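Long-range contacts in cysteine desulfurase (Elizabethkingia anophelis NUHP1, PDB 5VPR), which probably uses pyridoxal 5'-phosphate to remove sulfur from L-cysteine, passing it to a sulfur carrier and releasing L-alanine: residues A[94-99]-A[241-246]; A[103-108]-A[205-210]. All coordinates share one frame; numbering follows the deposited sequence. Where two conformers were deposited one is given.

Contact 1 (A[94-99]-A[241-246]); sequences EVLFTK and GILYGK
Strands 95-98 and 241-245 run antiparallel, their axes 4.5 Å apart at 148°, and five backbone hydrogen bonds join them from Glu94 to Thr98. Leu243 and Leu96 form a hydrogen-bonded pair: Leu243 N donates to Leu96 O over 2.8 Å in the plane of that carbonyl, while Leu96 N reaches Leu243 O from above its plane. At the Thr98-Gly241 pair both donors stand about 60° out of the carbonyl planes, so that neither bond lies on a carbonyl lone pair. Val95, Phe97, Ile242 and Tyr244 share one face of the sheet, turned to helix 67-87 and, at the Phe97 end, helix 287-303. With CG1 beside the backbone N, Ile242 brings CD1 to 3.7 Å from Phe97 CD2, and the same methyl lies 3.9 Å from Val95 CG1. On the other face Leu96 and Leu243 run side by side, CD1 of Leu96 4.1 Å from CD2 of Leu243, and the Thr98 side chain crosses that of Leu243 obliquely, CG2 against CB. Just before strand 95-98, the extended Glu94 side chain lies alongside Tyr244, its OE1 in the ring plane at the edge, 3.7 Å from CE1, and the carboxylate nearly perpendicular to the ring. A water donates to both Glu94 OE1 and Tyr244 OH. His91 N also binds OE1, and OE2 accepts from Ala247 N in the first turn of helix 247-250. The buried carboxylate is thus met by backbone N-H groups and a water, which, together with the N-terminal end of that helix, would probably favour its ionised form.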
ATOM      1  N   GLU A  94      -0.842  -5.505  19.207  1.00 44.49           N
ATOM      2  CA  GLU A  94      -1.789  -5.433  18.100  1.00 41.97           C
ATOM      3  C   GLU A  94      -1.101  -5.381  16.741  1.00 43.07           C
ATOM      4  O   GLU A  94      -1.786  -5.442  15.713  1.00 39.85           O
ATOM      5  CB  GLU A  94      -2.713  -4.207  18.276  1.00 41.07           C
ATOM      6  CG  GLU A  94      -3.635  -4.310  19.528  1.00 43.69           C
ATOM      7  CD  GLU A  94      -4.441  -3.034  19.824  1.00 52.59           C
ATOM      8  OE1 GLU A  94      -3.892  -1.920  19.675  1.00 42.29           O
ATOM      9  OE2 GLU A  94      -5.626  -3.155  20.214  1.00 44.59           O
ATOM     10  N   VAL A  95       0.227  -5.277  16.706  1.00 38.82           N
ATOM     11  CA  VAL A  95       0.977  -5.169  15.456  1.00 34.95           C
ATOM     12  C   VAL A  95       1.542  -6.547  15.137  1.00 37.92           C
ATOM     13  O   VAL A  95       2.405  -7.054  15.861  1.00 38.33           O
ATOM     14  CB  VAL A  95       2.087  -4.114  15.561  1.00 40.00           C
ATOM     15  CG1 VAL A  95       2.825  -3.957  14.215  1.00 32.85           C
ATOM     16  CG2 VAL A  95       1.515  -2.771  16.031  1.00 38.06           C
ATOM     17  N   LEU A  96       1.048  -7.174  14.073  1.00 40.36           N
ATOM     18  CA  LEU A  96       1.513  -8.496  13.661  1.00 44.25           C
ATOM     19  C   LEU A  96       2.387  -8.386  12.417  1.00 43.33           C
ATOM     20  O   LEU A  96       2.001  -7.740  11.438  1.00 36.32           O
ATOM     21  CB  LEU A  96       0.345  -9.439  13.381  1.00 36.95           C
ATOM     22  CG  LEU A  96      -0.852  -9.416  14.337  1.00 37.75           C
ATOM     23  CD1 LEU A  96      -1.914 -10.383  13.823  1.00 42.95           C
ATOM     24  CD2 LEU A  96      -0.460  -9.760  15.767  1.00 37.53           C
ATOM     25  N   PHE A  97       3.551  -9.036  12.449  1.00 36.91           N
ATOM     26  CA  PHE A  97       4.410  -9.138  11.272  1.00 34.02           C
ATOM     27  C   PHE A  97       3.866 -10.199  10.321  1.00 35.17           C
ATOM     28  O   PHE A  97       3.547 -11.319  10.736  1.00 36.75           O
ATOM     29  CB  PHE A  97       5.848  -9.489  11.673  1.00 36.03           C
ATOM     30  CG  PHE A  97       6.557  -8.407  12.465  1.00 30.02           C
ATOM     31  CD1 PHE A  97       6.927  -8.627  13.794  1.00 36.55           C
ATOM     32  CD2 PHE A  97       6.866  -7.184  11.878  1.00 30.04           C
ATOM     33  CE1 PHE A  97       7.590  -7.634  14.532  1.00 29.59           C
ATOM     34  CE2 PHE A  97       7.533  -6.186  12.599  1.00 37.19           C
ATOM     35  CZ  PHE A  97       7.894  -6.409  13.932  1.00 32.73           C
ATOM     36  N   THR A  98       3.772  -9.853   9.038  1.00 30.39           N
ATOM     37  CA  THR A  98       3.358 -10.833   8.036  1.00 26.77           C
ATOM     38  C   THR A  98       4.370 -10.775   6.907  1.00 27.97           C
ATOM     39  O   THR A  98       5.347 -10.019   6.992  1.00 33.88           O
ATOM     40  CB  THR A  98       1.964 -10.517   7.493  1.00 30.27           C
ATOM     41  OG1 THR A  98       2.042  -9.274   6.796  1.00 32.02           O
ATOM     42  CG2 THR A  98       0.928 -10.372   8.652  1.00 27.06           C
ATOM     43  N   LYS A  99       4.108 -11.484   5.815  1.00 34.63           N
ATOM     44  CA  LYS A  99       5.001 -11.431   4.665  1.00 41.40           C
ATOM     45  C   LYS A  99       4.477 -10.532   3.549  1.00 41.67           C
ATOM     46  O   LYS A  99       5.089 -10.477   2.480  1.00 46.50           O
ATOM     47  CB  LYS A  99       5.258 -12.838   4.140  1.00 47.22           C
ATOM     48  CG  LYS A  99       5.619 -13.861   5.241  1.00 64.24           C
ATOM     49  CD  LYS A  99       6.698 -13.371   6.223  1.00 58.92           C
ATOM     50  CE  LYS A  99       7.690 -14.485   6.577  1.00 59.30           C
ATOM     51  NZ  LYS A  99       7.182 -15.529   7.515  1.00 59.72           N
ATOM     52  N   GLY A 241       5.290  -7.350   5.665  1.00 31.76           N
ATOM     53  CA  GLY A 241       4.066  -6.593   5.781  1.00 29.40           C
ATOM     54  C   GLY A 241       3.666  -6.537   7.232  1.00 33.16           C
ATOM     55  O   GLY A 241       4.352  -7.055   8.119  1.00 31.05           O
ATOM     56  N   ILE A 242       2.524  -5.911   7.456  1.00 28.34           N
ATOM     57  CA  ILE A 242       1.986  -5.714   8.787  1.00 32.60           C
ATOM     58  C   ILE A 242       0.501  -5.995   8.724  1.00 31.63           C
ATOM     59  O   ILE A 242      -0.166  -5.615   7.756  1.00 31.72           O
ATOM     60  CB  ILE A 242       2.243  -4.271   9.272  1.00 33.66           C
ATOM     61  CG1 ILE A 242       3.739  -4.055   9.480  1.00 35.56           C
ATOM     62  CG2 ILE A 242       1.471  -4.005  10.553  1.00 30.19           C
ATOM     63  CD1 ILE A 242       4.286  -4.813  10.699  1.00 29.47           C
ATOM     64  N   LEU A 243      -0.018  -6.679   9.738  1.00 30.77           N
ATOM     65  CA  LEU A 243      -1.453  -6.736   9.979  1.00 35.69           C
ATOM     66  C   LEU A 243      -1.683  -6.200  11.385  1.00 38.28           C
ATOM     67  O   LEU A 243      -1.226  -6.805  12.362  1.00 34.70           O
ATOM     68  CB  LEU A 243      -1.996  -8.156   9.831  1.00 33.45           C
ATOM     69  CG  LEU A 243      -3.460  -8.284  10.272  1.00 37.19           C
ATOM     70  CD1 LEU A 243      -4.336  -7.424   9.353  1.00 32.06           C
ATOM     71  CD2 LEU A 243      -3.897  -9.753  10.252  1.00 38.25           C
ATOM     72  N   TYR A 244      -2.320  -5.032  11.484  1.00 33.14           N
ATOM     73  CA  TYR A 244      -2.809  -4.530  12.760  1.00 37.77           C
ATOM     74  C   TYR A 244      -4.223  -5.036  12.986  1.00 35.51           C
ATOM     75  O   TYR A 244      -5.025  -5.104  12.047  1.00 37.54           O
ATOM     76  CB  TYR A 244      -2.818  -2.994  12.793  1.00 33.06           C
ATOM     77  CG  TYR A 244      -3.823  -2.427  13.790  1.00 40.30           C
ATOM     78  CD1 TYR A 244      -3.496  -2.305  15.135  1.00 40.18           C
ATOM     79  CD2 TYR A 244      -5.101  -2.005  13.379  1.00 44.84           C
ATOM     80  CE1 TYR A 244      -4.413  -1.792  16.060  1.00 44.14           C
ATOM     81  CE2 TYR A 244      -6.017  -1.486  14.289  1.00 44.90           C
ATOM     82  CZ  TYR A 244      -5.665  -1.393  15.628  1.00 41.02           C
ATOM     83  OH  TYR A 244      -6.551  -0.889  16.533  1.00 45.84           O
ATOM     84  N   GLY A 245      -4.529  -5.387  14.230  1.00 39.22           N
ATOM     85  CA  GLY A 245      -5.905  -5.624  14.624  1.00 41.41           C
ATOM     86  C   GLY A 245      -6.188  -5.153  16.036  1.00 43.13           C
ATOM     87  O   GLY A 245      -5.332  -5.308  16.909  1.00 45.16           O
ATOM     88  N   LYS A 246      -7.362  -4.557  16.272  1.00 41.76           N
ATOM     89  CA  LYS A 246      -7.804  -4.284  17.636  1.00 44.05           C
ATOM     90  C   LYS A 246      -7.643  -5.528  18.487  1.00 43.86           C
ATOM     91  O   LYS A 246      -8.062  -6.617  18.085  1.00 48.80           O
ATOM     92  CB  LYS A 246      -9.274  -3.851  17.667  1.00 51.83           C
ATOM     93  CG  LYS A 246      -9.576  -2.460  17.153  1.00 54.85           C
ATOM     94  CD  LYS A 246     -10.988  -2.069  17.598  1.00 55.03           C
ATOM     95  CE  LYS A 246     -11.516  -0.866  16.825  1.00 48.76           C
ATOM     96  NZ  LYS A 246     -12.921  -0.532  17.209  1.00 54.61           N
TER
HETATM   97  O   HOH W   1      -5.281   0.145  18.851  1.00 46.56           O
HETATM   98  O   HOH W   2      -0.493  -7.869   6.232  1.00 34.30           O

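Contact 2 (A[103-108]-A[205-210]); sequences EGINLV and FIDGAQ
A single aromatic ring, that of Phe205, carries nearly all of the contact from the side of strand 205-207, whose axis lies 10.4 Å from that of helix 103-108 and nearly antiparallel to it; no hydrogen bond crosses between the two segments. With CG anti to the backbone N (chi1 -175°), the phenyl group rises from the strand toward the helix and meets it with its far end. Val108 approaches in the ring plane, CG2 lying 3.7 Å from CE1 of Phe205, and Gly104 O sits near the same edge. Ile105 crosses the Phe205 side chain at about a right angle, its CG1 3.6 Å from CZ; trans beyond CG1 (chi2 175°), it carries CD1 onward to 4.3 Å from Asp207 OD2. Trp136 of helix 134-142 touches both Ile105 and Val108. At the end of the strand, Asp207 OD1 accepts a nearly straight bond of 2.9 Å from Ala209 N, closing an Asx turn that holds OD1 and so helps to position the carboxylate. The other oxygen, OD2, lies close to the pyridine N1 of the lysine-bound cofactor at position 233, and Gln210 NE2 donates to the cofactor O3. The helix packing belongs to the large domain; the aspartate at the strand end, beside the pyridine nitrogen, is the hallmark of fold-type I pyridoxal-phosphate enzymes, in which it is thought to stabilise the protonated ring.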
ATOM      1  N   GLU A 103      -0.875 -11.855   2.606  1.00 45.90           N
ATOM      2  CA  GLU A 103      -0.858 -12.756   3.757  0.50 42.38           C
ATOM      3  C   GLU A 103      -1.796 -12.266   4.854  1.00 43.96           C
ATOM      4  O   GLU A 103      -2.547 -13.052   5.446  1.00 42.77           O
ATOM      5  CB  GLU A 103       0.567 -12.894   4.294  0.50 40.91           C
ATOM      6  CG  GLU A 103       1.475 -13.841   3.503  0.50 38.71           C
ATOM      7  CD  GLU A 103       2.081 -13.227   2.240  0.50 43.26           C
ATOM      8  OE1 GLU A 103       1.806 -12.037   1.917  0.50 33.24           O
ATOM      9  OE2 GLU A 103       2.846 -13.960   1.568  0.50 50.16           O
ATOM     10  N   GLY A 104      -1.748 -10.961   5.160  1.00 36.01           N
ATOM     11  CA  GLY A 104      -2.639 -10.415   6.177  1.00 33.76           C
ATOM     12  C   GLY A 104      -4.097 -10.640   5.834  1.00 36.98           C
ATOM     13  O   GLY A 104      -4.899 -11.006   6.697  1.00 45.18           O
ATOM     14  N   ILE A 105      -4.449 -10.472   4.558  1.00 33.62           N
ATOM     15  CA  ILE A 105      -5.826 -10.700   4.123  1.00 36.56           C
ATOM     16  C   ILE A 105      -6.212 -12.152   4.353  1.00 46.66           C
ATOM     17  O   ILE A 105      -7.254 -12.448   4.952  1.00 41.06           O
ATOM     18  CB  ILE A 105      -5.994 -10.300   2.644  1.00 43.15           C
ATOM     19  CG1 ILE A 105      -5.850  -8.786   2.462  1.00 35.94           C
ATOM     20  CG2 ILE A 105      -7.341 -10.781   2.102  1.00 50.44           C
ATOM     21  CD1 ILE A 105      -5.877  -8.357   0.974  1.00 41.02           C
ATOM     22  N   ASN A 106      -5.354 -13.082   3.906  1.00 45.69           N
ATOM     23  CA  ASN A 106      -5.653 -14.509   4.033  1.00 47.32           C
ATOM     24  C   ASN A 106      -5.727 -14.931   5.488  1.00 40.66           C
ATOM     25  O   ASN A 106      -6.531 -15.798   5.851  1.00 48.59           O
ATOM     26  CB  ASN A 106      -4.597 -15.342   3.299  1.00 52.35           C
ATOM     27  CG  ASN A 106      -4.929 -15.531   1.837  1.00 59.26           C
ATOM     28  OD1 ASN A 106      -5.776 -16.350   1.482  1.00 63.33           O
ATOM     29  ND2 ASN A 106      -4.270 -14.769   0.979  1.00 60.07           N
ATOM     30  N   LEU A 107      -4.874 -14.345   6.330  1.00 40.43           N
ATOM     31  CA  LEU A 107      -4.916 -14.621   7.760  1.00 43.35           C
ATOM     32  C   LEU A 107      -6.298 -14.311   8.329  1.00 52.91           C
ATOM     33  O   LEU A 107      -6.880 -15.126   9.052  1.00 53.76           O
ATOM     34  CB  LEU A 107      -3.834 -13.800   8.464  1.00 42.46           C
ATOM     35  CG  LEU A 107      -3.505 -13.979   9.953  1.00 58.99           C
ATOM     36  CD1 LEU A 107      -2.219 -13.241  10.238  1.00 60.54           C
ATOM     37  CD2 LEU A 107      -4.602 -13.485  10.904  1.00 63.17           C
ATOM     38  N   VAL A 108      -6.837 -13.128   8.024  1.00 46.35           N
ATOM     39  CA  VAL A 108      -8.158 -12.790   8.547  1.00 39.25           C
ATOM     40  C   VAL A 108      -9.222 -13.657   7.891  1.00 39.61           C
ATOM     41  O   VAL A 108     -10.117 -14.173   8.567  1.00 47.30           O
ATOM     42  CB  VAL A 108      -8.452 -11.289   8.364  1.00 37.37           C
ATOM     43  CG1 VAL A 108      -9.920 -10.971   8.724  1.00 36.56           C
ATOM     44  CG2 VAL A 108      -7.490 -10.447   9.212  1.00 36.94           C
ATOM     45  N   PHE A 205     -12.292  -4.401   7.793  1.00 34.07           N
ATOM     46  CA  PHE A 205     -10.924  -4.657   7.337  1.00 35.07           C
ATOM     47  C   PHE A 205     -10.538  -3.576   6.336  1.00 36.69           C
ATOM     48  O   PHE A 205     -11.178  -3.443   5.287  1.00 36.96           O
ATOM     49  CB  PHE A 205     -10.823  -6.048   6.700  1.00 37.38           C
ATOM     50  CG  PHE A 205      -9.421  -6.465   6.296  1.00 37.48           C
ATOM     51  CD1 PHE A 205      -8.741  -7.435   7.019  1.00 42.00           C
ATOM     52  CD2 PHE A 205      -8.807  -5.932   5.178  1.00 38.65           C
ATOM     53  CE1 PHE A 205      -7.464  -7.851   6.645  1.00 36.46           C
ATOM     54  CE2 PHE A 205      -7.521  -6.349   4.798  1.00 35.96           C
ATOM     55  CZ  PHE A 205      -6.853  -7.308   5.546  1.00 35.34           C
ATOM     56  N   ILE A 206      -9.479  -2.831   6.638  1.00 30.94           N
ATOM     57  CA  ILE A 206      -8.952  -1.814   5.733  1.00 30.51           C
ATOM     58  C   ILE A 206      -7.625  -2.309   5.151  1.00 33.04           C
ATOM     59  O   ILE A 206      -6.670  -2.570   5.889  1.00 36.95           O
ATOM     60  CB  ILE A 206      -8.759  -0.467   6.439  1.00 30.63           C
ATOM     61  CG1 ILE A 206     -10.080  -0.003   7.071  1.00 35.22           C
ATOM     62  CG2 ILE A 206      -8.280   0.576   5.421  1.00 33.12           C
ATOM     63  CD1 ILE A 206     -11.142   0.333   6.039  1.00 32.64           C
ATOM     64  N   ASP A 207      -7.575  -2.431   3.833  1.00 30.52           N
ATOM     65  CA  ASP A 207      -6.333  -2.647   3.085  1.00 31.64           C
ATOM     66  C   ASP A 207      -5.669  -1.291   2.848  1.00 35.79           C
ATOM     67  O   ASP A 207      -6.132  -0.496   2.019  1.00 30.50           O
ATOM     68  CB  ASP A 207      -6.677  -3.369   1.789  1.00 33.88           C
ATOM     69  CG  ASP A 207      -5.504  -3.481   0.805  1.00 49.02           C
ATOM     70  OD1 ASP A 207      -4.412  -2.883   0.996  1.00 39.13           O
ATOM     71  OD2 ASP A 207      -5.728  -4.186  -0.202  1.00 45.02           O
ATOM     72  N   GLY A 208      -4.601  -1.011   3.593  1.00 34.82           N
ATOM     73  CA  GLY A 208      -3.886   0.245   3.455  1.00 31.76           C
ATOM     74  C   GLY A 208      -2.577   0.142   2.685  1.00 30.27           C
ATOM     75  O   GLY A 208      -1.707   1.019   2.813  1.00 33.30           O
ATOM     76  N   ALA A 209      -2.435  -0.897   1.850  1.00 28.55           N
ATOM     77  CA  ALA A 209      -1.157  -1.103   1.160  1.00 30.24           C
ATOM     78  C   ALA A 209      -0.758   0.123   0.344  1.00 37.91           C
ATOM     79  O   ALA A 209       0.416   0.514   0.328  1.00 36.49           O
ATOM     80  CB  ALA A 209      -1.222  -2.341   0.263  1.00 35.48           C
ATOM     81  N   GLN A 210      -1.717   0.752  -0.329  1.00 41.49           N
ATOM     82  CA  GLN A 210      -1.407   1.921  -1.140  1.00 42.53           C
ATOM     83  C   GLN A 210      -1.574   3.218  -0.362  1.00 43.14           C
ATOM     84  O   GLN A 210      -1.326   4.295  -0.906  1.00 45.84           O
ATOM     85  CB  GLN A 210      -2.279   1.928  -2.402  1.00 43.63           C
ATOM     86  CG  GLN A 210      -1.712   2.751  -3.551  1.00 70.26           C
ATOM     87  CD  GLN A 210      -0.303   2.319  -3.942  1.00 73.49           C
ATOM     88  OE1 GLN A 210       0.650   3.101  -3.842  1.00 67.77           O
ATOM     89  NE2 GLN A 210      -0.167   1.064  -4.385  1.00 72.84           N
TER

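Overall arrangement
From the N terminus, the chain runs through helix 67-87 into strand 95-98, an outermost strand of the seven-stranded sheet, and straight on into helix 101-111. Contact 2 then closes a loop of about a hundred residues, bringing that helix against the end of central strand 203-207. After strand 226-230 and the cofactor-bearing lysine, strand 241-245 returns to 95-98 in contact 1, so the shorter loop lies wholly within the longer. Their centres are about 9 Å apart, and Leu243 joins them: its CD2 packs on Leu107 and Val108, its CD1 on Phe205. Together they tie the sheet's edge and middle to helix 101-111, the middle strand leading on to the cofactor.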